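Local coordinates for protein peroxisomal catalase A (PDB 1A4E) that probably breaks down hydrogen peroxide made by peroxisomal oxidases into water and oxygen, using a heme group, as a homotetramer, at residues L306-A310 with Q311-A315. Numbering follows the deposited sequence.
Sequences LNFFA and QVEQA
Gln-311, Phe-308 and Phe-309 carry this local contact, in which successive turns of one short helix, with Asn-307 at its N-cap position, meet through backbone bonds and side chains four and five residues apart. The backbone N of Gln-311 donates to Asn-307 O at 3.1 Å, and its extended side chain runs back past that carbonyl toward the backbone of Leu-306 and Asn-307. The helix then widens. Phe-308 O is gripped twice, by Val-312 N at 2.9 Å and by Glu-313 N at 3.1 Å, the donors arriving from opposite faces of the carbonyl plane. The second bond is of the i+5 kind that marks a pi-type turn, and Gln-314 N to Phe-309 O repeats it.

A chi1 of -174° turns the Phe-308 ring so that one face lies under Val-312 CB, offset toward the rim, in a CH-pi contact 4.1 Å from the centroid; CG1 adds apolar packing against CE1. Phe-309 is met obliquely, from one side of its ring plane: Glu-313 CG comes 4.0 Å from Phe-309 CD1, and Gln-314 CD 3.6 Å from Phe-309 CE2. The Gln-314 amide also reaches Ala-310 O weakly through NE2, which hydrogen-bonds Asn-377 O of a second subunit.

Helix 308-313 thus lies at a subunit junction, Phe-308 packing on Asn-156 of a third subunit. Arg-53 and Arg-348 hydrogen-bond the carbonyls of Val-312 and Glu-313 respectively at the helix end. The Val-312 side chain, about 7 Å from a bound heme, leans on Arg-93 of barrel strand 87-95.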
ATOM      1  N   LEU B 306     -11.211 -22.844   9.077  1.00 27.57           N
ATOM      2  CA  LEU B 306     -11.827 -23.191   7.801  1.00 24.96           C
ATOM      3  C   LEU B 306     -10.962 -22.711   6.645  1.00 24.11           C
ATOM      4  O   LEU B 306     -10.853 -23.364   5.609  1.00 24.42           O
ATOM      5  CB  LEU B 306     -13.197 -22.557   7.686  1.00 24.70           C
ATOM      6  CG  LEU B 306     -14.264 -23.084   8.629  1.00 27.87           C
ATOM      7  CD1 LEU B 306     -15.505 -22.234   8.493  1.00 27.48           C
ATOM      8  CD2 LEU B 306     -14.566 -24.540   8.312  1.00 26.22           C
ATOM      9  N   ASN B 307     -10.289 -21.577   6.830  1.00 22.33           N
ATOM     10  CA  ASN B 307      -9.457 -21.017   5.786  1.00 22.58           C
ATOM     11  C   ASN B 307      -8.207 -20.465   6.441  1.00 21.59           C
ATOM     12  O   ASN B 307      -8.248 -19.543   7.256  1.00 23.96           O
ATOM     13  CB  ASN B 307     -10.242 -19.917   5.055  1.00 21.82           C
ATOM     14  CG  ASN B 307      -9.553 -19.435   3.796  1.00 20.66           C
ATOM     15  OD1 ASN B 307      -9.693 -19.973   2.699  1.00 26.45           O
ATOM     16  ND2 ASN B 307      -8.766 -18.387   3.973  1.00 21.75           N
ATOM     17  N   PHE B 308      -7.081 -21.069   6.071  1.00 22.72           N
ATOM     18  CA  PHE B 308      -5.800 -20.683   6.615  1.00 22.77           C
ATOM     19  C   PHE B 308      -5.494 -19.212   6.390  1.00 23.06           C
ATOM     20  O   PHE B 308      -5.104 -18.559   7.350  1.00 24.32           O
ATOM     21  CB  PHE B 308      -4.697 -21.531   5.988  1.00 20.27           C
ATOM     22  CG  PHE B 308      -3.329 -21.281   6.620  1.00 24.96           C
ATOM     23  CD1 PHE B 308      -2.956 -21.987   7.767  1.00 26.04           C
ATOM     24  CD2 PHE B 308      -2.442 -20.350   6.063  1.00 27.04           C
ATOM     25  CE1 PHE B 308      -1.705 -21.767   8.346  1.00 27.83           C
ATOM     26  CE2 PHE B 308      -1.191 -20.135   6.650  1.00 27.53           C
ATOM     27  CZ  PHE B 308      -0.825 -20.843   7.791  1.00 25.03           C
ATOM     28  N   PHE B 309      -5.676 -18.663   5.180  1.00 22.84           N
ATOM     29  CA  PHE B 309      -5.319 -17.281   4.902  1.00 22.37           C
ATOM     30  C   PHE B 309      -6.108 -16.282   5.732  1.00 21.95           C
ATOM     31  O   PHE B 309      -5.537 -15.413   6.387  1.00 24.52           O
ATOM     32  CB  PHE B 309      -5.528 -16.939   3.410  1.00 17.77           C
ATOM     33  CG  PHE B 309      -5.151 -15.490   3.090  1.00 18.48           C
ATOM     34  CD1 PHE B 309      -3.817 -15.171   2.809  1.00 19.67           C
ATOM     35  CD2 PHE B 309      -6.121 -14.473   3.127  1.00 15.95           C
ATOM     36  CE1 PHE B 309      -3.452 -13.843   2.581  1.00 17.41           C
ATOM     37  CE2 PHE B 309      -5.749 -13.151   2.901  1.00 16.13           C
ATOM     38  CZ  PHE B 309      -4.421 -12.839   2.627  1.00 18.02           C
ATOM     39  N   ALA B 310      -7.425 -16.415   5.700  1.00 21.41           N
ATOM     40  CA  ALA B 310      -8.297 -15.473   6.368  1.00 23.37           C
ATOM     41  C   ALA B 310      -8.208 -15.479   7.885  1.00 25.15           C
ATOM     42  O   ALA B 310      -8.297 -14.430   8.526  1.00 25.82           O
ATOM     43  CB  ALA B 310      -9.725 -15.760   5.959  1.00 20.39           C
ATOM     44  N   GLN B 311      -7.968 -16.660   8.460  1.00 22.48           N
ATOM     45  CA  GLN B 311      -7.969 -16.801   9.899  1.00 22.99           C
ATOM     46  C   GLN B 311      -6.634 -16.888  10.606  1.00 22.04           C
ATOM     47  O   GLN B 311      -6.527 -16.466  11.756  1.00 26.13           O
ATOM     48  CB  GLN B 311      -8.818 -18.017  10.253  1.00 21.89           C
ATOM     49  CG  GLN B 311     -10.255 -17.737   9.861  1.00 21.43           C
ATOM     50  CD  GLN B 311     -11.171 -18.917  10.041  1.00 26.82           C
ATOM     51  OE1 GLN B 311     -12.124 -18.879  10.814  1.00 28.99           O
ATOM     52  NE2 GLN B 311     -10.905 -20.000   9.321  1.00 28.32           N
ATOM     53  N   VAL B 312      -5.608 -17.417   9.944  1.00 21.82           N
ATOM     54  CA  VAL B 312      -4.302 -17.604  10.559  1.00 20.97           C
ATOM     55  C   VAL B 312      -3.308 -16.599   9.993  1.00 21.83           C
ATOM     56  O   VAL B 312      -2.632 -15.884  10.736  1.00 22.66           O
ATOM     57  CB  VAL B 312      -3.822 -19.063  10.309  1.00 16.84           C
ATOM     58  CG1 VAL B 312      -2.498 -19.324  10.999  1.00 14.59           C
ATOM     59  CG2 VAL B 312      -4.828 -20.036  10.881  1.00 12.93           C
ATOM     60  N   GLU B 313      -3.229 -16.519   8.666  1.00 21.77           N
ATOM     61  CA  GLU B 313      -2.309 -15.599   8.030  1.00 22.91           C
ATOM     62  C   GLU B 313      -2.696 -14.146   8.280  1.00 24.06           C
ATOM     63  O   GLU B 313      -1.827 -13.296   8.473  1.00 27.05           O
ATOM     64  CB  GLU B 313      -2.270 -15.918   6.538  1.00 22.26           C
ATOM     65  CG  GLU B 313      -1.148 -15.216   5.779  1.00 23.25           C
ATOM     66  CD  GLU B 313       0.277 -15.550   6.219  1.00 25.65           C
ATOM     67  OE1 GLU B 313       0.546 -16.632   6.740  1.00 26.59           O
ATOM     68  OE2 GLU B 313       1.145 -14.717   6.005  1.00 24.18           O
ATOM     69  N   GLN B 314      -3.996 -13.843   8.328  1.00 23.09           N
ATOM     70  CA  GLN B 314      -4.437 -12.496   8.635  1.00 23.52           C
ATOM     71  C   GLN B 314      -4.533 -12.180  10.129  1.00 23.67           C
ATOM     72  O   GLN B 314      -4.865 -11.054  10.513  1.00 24.07           O
ATOM     73  CB  GLN B 314      -5.789 -12.247   7.994  1.00 23.24           C
ATOM     74  CG  GLN B 314      -5.684 -12.077   6.490  1.00 24.14           C
ATOM     75  CD  GLN B 314      -6.913 -11.422   5.883  1.00 28.64           C
ATOM     76  OE1 GLN B 314      -6.815 -10.443   5.141  1.00 29.83           O
ATOM     77  NE2 GLN B 314      -8.104 -11.931   6.183  1.00 25.08           N
ATOM     78  N   ALA B 315      -4.227 -13.155  10.997  1.00 21.29           N
ATOM     79  CA  ALA B 315      -4.300 -12.961  12.435  1.00 19.76           C
ATOM     80  C   ALA B 315      -3.200 -12.031  12.917  1.00 21.22           C
ATOM     81  O   ALA B 315      -2.046 -12.124  12.501  1.00 21.96           O
ATOM     82  CB  ALA B 315      -4.154 -14.290  13.142  1.00 20.76           C
TER